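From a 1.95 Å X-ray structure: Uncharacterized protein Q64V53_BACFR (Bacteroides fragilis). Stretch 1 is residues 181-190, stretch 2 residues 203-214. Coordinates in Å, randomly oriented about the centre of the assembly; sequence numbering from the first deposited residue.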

# COMPACT_ATOMS: atom_id res chain seq x y z
N GLY A 181 15.09 -0.66 -10.19
CA GLY A 181 16.18 -1.59 -9.96
C GLY A 181 17.34 -1.08 -10.81
O GLY A 181 17.14 -0.79 -11.99
N THR A 182 18.53 -0.96 -10.24
CA THR A 182 19.65 -0.43 -11.01
C THR A 182 20.95 -1.21 -11.04
O THR A 182 21.93 -0.77 -11.64
CB THR A 182 19.96 1.00 -10.55
OG1 THR A 182 20.11 1.02 -9.13
CG2 THR A 182 18.83 1.95 -10.95
N ASN A 183 20.98 -2.38 -10.39
CA ASN A 183 22.19 -3.20 -10.40
C ASN A 183 22.58 -3.58 -11.82
O ASN A 183 21.82 -4.26 -12.52
CB ASN A 183 21.99 -4.49 -9.59
CG ASN A 183 21.88 -4.24 -8.09
OD1 ASN A 183 21.62 -5.17 -7.32
ND2 ASN A 183 22.09 -3.00 -7.67
N ASN A 184 23.76 -3.16 -12.26
CA ASN A 184 24.26 -3.47 -13.60
C ASN A 184 23.37 -2.93 -14.69
O ASN A 184 23.29 -3.51 -15.78
CB ASN A 184 24.38 -4.99 -13.78
CG ASN A 184 25.43 -5.61 -12.87
OD1 ASN A 184 25.23 -6.70 -12.31
ND2 ASN A 184 26.56 -4.92 -12.71
N LEU A 185 22.71 -1.81 -14.43
CA LEU A 185 21.82 -1.21 -15.41
C LEU A 185 22.54 -0.21 -16.28
O LEU A 185 23.47 0.45 -15.84
CB LEU A 185 20.65 -0.49 -14.70
CG LEU A 185 19.80 0.46 -15.57
CD1 LEU A 185 19.06 -0.35 -16.64
CD2 LEU A 185 18.81 1.22 -14.71
N SER A 186 22.10 -0.11 -17.53
CA SER A 186 22.67 0.86 -18.46
C SER A 186 21.61 1.14 -19.49
O SER A 186 20.76 0.29 -19.75
CB SER A 186 23.93 0.32 -19.14
OG SER A 186 24.53 1.33 -19.93
N ILE A 187 21.64 2.34 -20.07
CA ILE A 187 20.66 2.72 -21.09
C ILE A 187 21.38 3.32 -22.27
O ILE A 187 20.76 3.82 -23.20
CB ILE A 187 19.63 3.74 -20.56
CG1 ILE A 187 20.33 5.00 -20.07
CG2 ILE A 187 18.80 3.10 -19.45
CD1 ILE A 187 19.38 6.12 -19.72
N GLY A 188 22.71 3.28 -22.21
CA GLY A 188 23.53 3.79 -23.28
C GLY A 188 23.71 5.29 -23.32
O GLY A 188 23.21 6.03 -22.45
N LYS A 189 24.45 5.74 -24.33
CA LYS A 189 24.72 7.15 -24.55
C LYS A 189 24.41 7.40 -26.00
O LYS A 189 25.29 7.39 -26.85
CB LYS A 189 26.19 7.46 -24.25
CG LYS A 189 26.59 7.11 -22.83
CD LYS A 189 28.04 7.43 -22.53
CE LYS A 189 28.42 6.89 -21.16
NZ LYS A 189 29.83 7.21 -20.80
N LYS A 190 23.13 7.61 -26.29
CA LYS A 190 22.67 7.84 -27.65
C LYS A 190 21.64 8.91 -27.69
O LYS A 190 21.06 9.28 -26.66
CB LYS A 190 22.07 6.55 -28.23
CG LYS A 190 23.03 5.36 -28.24
CD LYS A 190 22.32 4.04 -28.55
CE LYS A 190 23.35 2.91 -28.65
NZ LYS A 190 22.74 1.56 -28.81
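Stretch 2 203-214: GGLPDSVVEDIL

The contact is a helix N-terminus and the loop before it laid along an irregular, extended segment, held by one buried aspartate that takes two hydrogen bonds and supported by apolar side chains and bridging waters. Together the two stretches bury 523 Å² of surface, to which D212 contributes the largest share.

Stretch 1 has no regular helix or strand. It opens with a type II beta turn from T182 to L185, closed by a 3.1 Å hydrogen bond from L185 N to T182 O, and is broadly extended through L185 and S186. Stretch 2 begins as a loop through G203, G204 and L205; P206 occupies the N-cap position, and the helix starts at D207 and continues beyond L214. The two stretches run in the same direction: T182 CA lies 6.6 Å from L205 CA, S186 CA lies 5.9 Å from V209 CA, and K189 CA lies 5.0 Å from D212 CA, so the backbones draw closer along the contact.

At the first end, T182 points toward the loop. Its CG2 lies 3.9 Å from L205 CD1, while its OG1 sits 3.7 Å from P206 CD. Water 1 links the same hydroxyl to the loop, lying 3.3 Å from T182 OG1 and accepting from G203 N at 2.9 Å.

The helix then meets L185 and S186. V209 packs beside L185, with L185 CD2 4.4 Å from V209 CG2, and water 2 spans the nearby gap, donating to L185 O at 3.0 Å and hydrogen-bonding S208 OG at 2.7 Å.

One turn further on, D212 forms the polar centre. Its OD2 accepts from S186 OG at 2.8 Å and from I187 N at 3.1 Å, the latter with an N-H...acceptor angle of 160°. A single carboxylate oxygen thus binds a side chain and the backbone of consecutive residues, fixing the helix to the extended segment. The approach is tight around it: I187 CG1 is 3.5 Å from D212 CB, and G188 O is 3.1 Å from the same CB. Although the CA-to-CB bond of I187 points sideways, the end of its side chain comes nearer the helix, placing CD1 4.1 Å from I213 CG1.

K189 covers the exposed edge with a long, extended side chain. Its CE lies 3.7 Å from D212 OD1 and 3.8 Å from E211 O, and water 3 accepts from K189 NZ at 2.8 Å while donating a weak hydrogen bond to E211 OE1 at 3.2 Å.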

# COMPACT_ATOMS: atom_id res chain seq x y z
N GLY A 203 17.59 1.83 -5.34
CA GLY A 203 18.03 1.85 -3.90
C GLY A 203 19.44 2.44 -3.74
O GLY A 203 19.90 2.73 -2.66
N GLY A 204 20.11 2.72 -4.84
CA GLY A 204 21.31 3.46 -4.78
C GLY A 204 21.75 3.68 -6.22
O GLY A 204 22.24 2.77 -6.88
N LEU A 205 21.72 4.90 -6.65
CA LEU A 205 21.84 5.08 -8.12
C LEU A 205 23.32 5.21 -8.50
O LEU A 205 24.01 6.14 -8.06
CB LEU A 205 21.00 6.26 -8.63
CG LEU A 205 20.98 6.50 -10.17
CD1 LEU A 205 19.84 5.76 -10.93
CD2 LEU A 205 20.75 8.09 -10.32
N PRO A 206 23.81 4.22 -9.36
CA PRO A 206 25.22 4.24 -9.76
C PRO A 206 25.56 5.42 -10.64
O PRO A 206 24.70 5.95 -11.34
CB PRO A 206 25.40 2.91 -10.50
CG PRO A 206 24.36 2.03 -9.90
CD PRO A 206 23.17 2.96 -9.79
N ASP A 207 26.82 5.85 -10.62
CA ASP A 207 27.26 6.96 -11.45
C ASP A 207 27.16 6.60 -12.92
O ASP A 207 27.01 7.47 -13.77
CB ASP A 207 28.71 7.35 -11.11
CG ASP A 207 28.80 8.27 -9.90
OD1 ASP A 207 29.92 8.45 -9.37
OD2 ASP A 207 27.76 8.82 -9.48
N SER A 208 27.24 5.30 -13.22
CA SER A 208 27.15 4.84 -14.60
C SER A 208 25.83 5.22 -15.22
O SER A 208 25.77 5.61 -16.38
CB SER A 208 27.34 3.32 -14.67
OG SER A 208 26.54 2.66 -13.71
N VAL A 209 24.76 5.14 -14.43
CA VAL A 209 23.44 5.50 -14.92
C VAL A 209 23.37 6.98 -15.23
O VAL A 209 22.88 7.37 -16.30
CB VAL A 209 22.36 5.14 -13.88
CG1 VAL A 209 21.00 5.61 -14.36
CG2 VAL A 209 22.36 3.63 -13.63
N VAL A 210 23.85 7.81 -14.32
CA VAL A 210 23.83 9.25 -14.54
C VAL A 210 24.65 9.61 -15.77
O VAL A 210 24.26 10.49 -16.55
CB VAL A 210 24.39 10.02 -13.32
CG1 VAL A 210 24.35 11.51 -13.59
CG2 VAL A 210 23.57 9.69 -12.08
N GLU A 211 25.77 8.92 -15.96
CA GLU A 211 26.63 9.19 -17.11
C GLU A 211 25.96 8.82 -18.41
O GLU A 211 26.20 9.45 -19.44
CB GLU A 211 27.97 8.46 -16.95
CG GLU A 211 28.79 8.98 -15.78
CD GLU A 211 30.17 8.38 -15.69
OE1 GLU A 211 31.01 8.70 -16.56
OE2 GLU A 211 30.42 7.58 -14.76
N ASP A 212 25.13 7.78 -18.38
CA ASP A 212 24.40 7.39 -19.57
C ASP A 212 23.47 8.53 -19.94
O ASP A 212 23.36 8.91 -21.10
CB ASP A 212 23.59 6.11 -19.35
CG ASP A 212 24.46 4.87 -19.34
OD1 ASP A 212 25.56 4.91 -19.93
OD2 ASP A 212 24.03 3.84 -18.76
N ILE A 213 22.80 9.09 -18.94
CA ILE A 213 21.89 10.20 -19.19
C ILE A 213 22.64 11.40 -19.73
O ILE A 213 22.26 11.97 -20.75
CB ILE A 213 21.14 10.58 -17.90
CG1 ILE A 213 20.37 9.36 -17.39
CG2 ILE A 213 20.19 11.73 -18.17
CD1 ILE A 213 19.81 9.52 -16.00
N LEU A 214 23.72 11.78 -19.06
CA LEU A 214 24.52 12.93 -19.48
C LEU A 214 25.07 12.71 -20.87
O LEU A 214 25.22 13.66 -21.65
CB LEU A 214 25.70 13.15 -18.52
CG LEU A 214 25.45 13.22 -17.02
CD1 LEU A 214 26.72 13.70 -16.32
CD2 LEU A 214 24.31 14.15 -16.72
O HOH W 1 18.32 -0.53 -6.89
O HOH W 2 25.29 0.31 -13.48
O HOH W 3 30.35 6.08 -18.32